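Local structure of putative PAS/PAC sensor protein (Nakamurella multipartita DSM 44233, 6HMJ) at residues R72-H78 and A90-T95. The protein is a flavin-binding blue-light receptor of the light-oxygen-voltage type that mediates RNA binding, probably through its ANTAR domain, and translational regulation. Residues are numbered along the deposited sequence.
Sequences RPVVVNH and AMTTLT
This is an antiparallel beta-hairpin pairing in the five-stranded sheet of the N-terminal PAS domain, far from the flavin. Strand 74-82, at the sheet edge within the chain, pairs with 85-97. The axes of strand segments 74-78 and 90-95 come within 4.8 Å, with N-to-C directions 164° apart. Both backbones are extended. V75-T93 and N77-M91 are non-hydrogen-bonded pairs. Each hydrogen-bonded pair has two bonds: V74 N-L94 O 3.0 Å, L94 N-V74 O 2.9 Å; V76 N-T92 O and T92 N-V76 O, both 3.0 Å; H78 N-A90 O 3.2 Å, A90 N-H78 O 2.9 Å. V74, V76 and H78 face helix 54-70. H78 (chi1 p) NE2 and T92 OG1 share a hydrogen bond of 2.8 Å; W60 NE1 also hydrogen-bonds to T92 OG1. On the other face, V75 CG1 meets M91 CG at 3.6 Å, and V75 packs on F12 of the second subunit, whose R116 hydrogen-bonds to H78 O and A90 O. Backbone bonds hold the strands together; side chains make one face helix-covered, the other mixed apolar and polar against that subunit.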
ATOM      1  N   ARG A  72      61.023  -8.023  14.277  1.00113.17           N
ATOM      2  CA  ARG A  72      59.748  -8.482  13.747  1.00110.70           C
ATOM      3  C   ARG A  72      58.653  -7.484  14.118  1.00106.97           C
ATOM      4  O   ARG A  72      58.635  -6.980  15.244  1.00105.95           O
ATOM      5  CB  ARG A  72      59.426  -9.846  14.352  1.00114.28           C
ATOM      6  CG  ARG A  72      60.428 -10.940  13.978  1.00120.89           C
ATOM      7  CD  ARG A  72      60.173 -12.227  14.756  1.00125.67           C
ATOM      8  NE  ARG A  72      61.119 -13.286  14.411  1.00134.00           N
ATOM      9  CZ  ARG A  72      61.149 -14.484  14.991  1.00140.45           C
ATOM     10  NH1 ARG A  72      60.294 -14.777  15.963  1.00140.44           N
ATOM     11  NH2 ARG A  72      62.045 -15.387  14.613  1.00146.47           N
ATOM     12  N   PRO A  73      57.722  -7.157  13.220  1.00103.21           N
ATOM     13  CA  PRO A  73      56.681  -6.186  13.579  1.00 99.36           C
ATOM     14  C   PRO A  73      55.855  -6.658  14.767  1.00 98.24           C
ATOM     15  O   PRO A  73      55.674  -7.856  14.992  1.00103.20           O
ATOM     16  CB  PRO A  73      55.835  -6.090  12.306  1.00 98.35           C
ATOM     17  CG  PRO A  73      56.799  -6.383  11.214  1.00100.97           C
ATOM     18  CD  PRO A  73      57.744  -7.418  11.768  1.00104.51           C
ATOM     19  N   VAL A  74      55.347  -5.690  15.528  1.00 93.40           N
ATOM     20  CA  VAL A  74      54.557  -5.965  16.723  1.00 91.76           C
ATOM     21  C   VAL A  74      53.384  -4.998  16.771  1.00 87.94           C
ATOM     22  O   VAL A  74      53.515  -3.826  16.403  1.00 87.18           O
ATOM     23  CB  VAL A  74      55.408  -5.835  18.005  1.00 92.92           C
ATOM     24  CG1 VAL A  74      54.590  -6.217  19.230  1.00 93.25           C
ATOM     25  CG2 VAL A  74      56.670  -6.682  17.902  1.00 97.46           C
ATOM     26  N   VAL A  75      52.232  -5.493  17.222  1.00 84.08           N
ATOM     27  CA  VAL A  75      51.050  -4.669  17.439  1.00 80.57           C
ATOM     28  C   VAL A  75      50.551  -4.907  18.857  1.00 80.34           C
ATOM     29  O   VAL A  75      50.476  -6.053  19.314  1.00 84.70           O
ATOM     30  CB  VAL A  75      49.939  -4.973  16.413  1.00 81.07           C
ATOM     31  CG1 VAL A  75      48.695  -4.151  16.719  1.00 80.04           C
ATOM     32  CG2 VAL A  75      50.432  -4.706  14.998  1.00 81.15           C
ATOM     33  N   VAL A  76      50.202  -3.824  19.547  1.00 77.30           N
ATOM     34  CA  VAL A  76      49.741  -3.879  20.930  1.00 75.12           C
ATOM     35  C   VAL A  76      48.452  -3.075  21.035  1.00 71.60           C
ATOM     36  O   VAL A  76      48.440  -1.877  20.731  1.00 68.58           O
ATOM     37  CB  VAL A  76      50.794  -3.344  21.914  1.00 74.69           C
ATOM     38  CG1 VAL A  76      50.210  -3.245  23.317  1.00 75.54           C
ATOM     39  CG2 VAL A  76      52.023  -4.244  21.912  1.00 76.77           C
ATOM     40  N   ASN A  77      47.378  -3.728  21.472  1.00 71.43           N
ATOM     41  CA  ASN A  77      46.119  -3.052  21.745  1.00 70.64           C
ATOM     42  C   ASN A  77      46.131  -2.499  23.163  1.00 70.40           C
ATOM     43  O   ASN A  77      46.565  -3.175  24.099  1.00 74.52           O
ATOM     44  CB  ASN A  77      44.941  -4.012  21.571  1.00 74.87           C
ATOM     45  CG  ASN A  77      44.825  -4.548  20.157  1.00 75.84           C
ATOM     46  OD1 ASN A  77      45.341  -3.955  19.210  1.00 74.00           O
ATOM     47  ND2 ASN A  77      44.142  -5.676  20.007  1.00 79.39           N
ATOM     48  N   HIS A  78      45.645  -1.272  23.319  1.00 67.92           N
ATOM     49  CA  HIS A  78      45.699  -0.590  24.605  1.00 67.17           C
ATOM     50  C   HIS A  78      44.708   0.567  24.597  1.00 66.13           C
ATOM     51  O   HIS A  78      43.946   0.755  23.645  1.00 68.07           O
ATOM     52  CB  HIS A  78      47.114  -0.090  24.898  1.00 64.01           C
ATOM     53  CG  HIS A  78      47.598   0.943  23.928  1.00 61.46           C
ATOM     54  ND1 HIS A  78      47.329   2.286  24.078  1.00 58.17           N
ATOM     55  CD2 HIS A  78      48.324   0.829  22.792  1.00 58.64           C
ATOM     56  CE1 HIS A  78      47.876   2.956  23.080  1.00 57.28           C
ATOM     57  NE2 HIS A  78      48.484   2.096  22.284  1.00 56.32           N
ATOM     58  N   ALA A  90      42.909   2.448  21.482  1.00 70.56           N
ATOM     59  CA  ALA A  90      44.090   2.790  20.708  1.00 70.78           C
ATOM     60  C   ALA A  90      44.843   1.523  20.331  1.00 71.38           C
ATOM     61  O   ALA A  90      44.531   0.421  20.787  1.00 72.91           O
ATOM     62  CB  ALA A  90      44.999   3.747  21.483  1.00 71.63           C
ATOM     63  N   MET A  91      45.853   1.706  19.482  1.00 71.22           N
ATOM     64  CA  MET A  91      46.650   0.602  18.964  1.00 73.11           C
ATOM     65  C   MET A  91      48.007   1.160  18.562  1.00 71.28           C
ATOM     66  O   MET A  91      48.080   2.207  17.912  1.00 69.52           O
ATOM     67  CB  MET A  91      45.951  -0.061  17.769  1.00 75.69           C
ATOM     68  CG  MET A  91      46.709  -1.227  17.138  1.00 78.83           C
ATOM     69  SD  MET A  91      46.738  -1.185  15.330  1.00 81.26           S
ATOM     70  CE  MET A  91      47.638   0.335  15.027  1.00 81.03           C
ATOM     71  N   THR A  92      49.073   0.474  18.965  1.00 69.52           N
ATOM     72  CA  THR A  92      50.430   0.852  18.599  1.00 68.29           C
ATOM     73  C   THR A  92      50.997  -0.192  17.650  1.00 66.93           C
ATOM     74  O   THR A  92      50.879  -1.396  17.903  1.00 67.32           O
ATOM     75  CB  THR A  92      51.330   0.972  19.832  1.00 70.77           C
ATOM     76  OG1 THR A  92      50.809   1.977  20.709  1.00 71.06           O
ATOM     77  CG2 THR A  92      52.752   1.348  19.429  1.00 71.12           C
ATOM     78  N   THR A  93      51.599   0.273  16.562  1.00 66.81           N
ATOM     79  CA  THR A  93      52.329  -0.580  15.636  1.00 68.72           C
ATOM     80  C   THR A  93      53.811  -0.245  15.728  1.00 70.86           C
ATOM     81  O   THR A  93      54.191   0.931  15.759  1.00 70.43           O
ATOM     82  CB  THR A  93      51.831  -0.393  14.201  1.00 68.09           C
ATOM     83  OG1 THR A  93      50.427  -0.676  14.139  1.00 68.52           O
ATOM     84  CG2 THR A  93      52.570  -1.319  13.248  1.00 69.65           C
ATOM     85  N   LEU A  94      54.646  -1.280  15.759  1.00 72.68           N
ATOM     86  CA  LEU A  94      56.085  -1.121  15.926  1.00 75.07           C
ATOM     87  C   LEU A  94      56.791  -1.857  14.799  1.00 78.40           C
ATOM     88  O   LEU A  94      56.583  -3.061  14.618  1.00 80.23           O
ATOM     89  CB  LEU A  94      56.543  -1.654  17.287  1.00 77.23           C
ATOM     90  CG  LEU A  94      55.854  -1.064  18.519  1.00 74.97           C
ATOM     91  CD1 LEU A  94      56.040  -1.982  19.714  1.00 76.99           C
ATOM     92  CD2 LEU A  94      56.381   0.328  18.832  1.00 73.41           C
ATOM     93  N   THR A  95      57.616  -1.135  14.047  1.00 80.37           N
ATOM     94  CA  THR A  95      58.457  -1.721  13.014  1.00 85.05           C
ATOM     95  C   THR A  95      59.898  -1.283  13.237  1.00 88.18           C
ATOM     96  O   THR A  95      60.164  -0.164  13.687  1.00 87.12           O
ATOM     97  CB  THR A  95      57.992  -1.330  11.607  1.00 84.78           C
ATOM     98  OG1 THR A  95      57.874   0.092  11.512  1.00 84.25           O
ATOM     99  CG2 THR A  95      56.644  -1.966  11.305  1.00 83.39           C
TER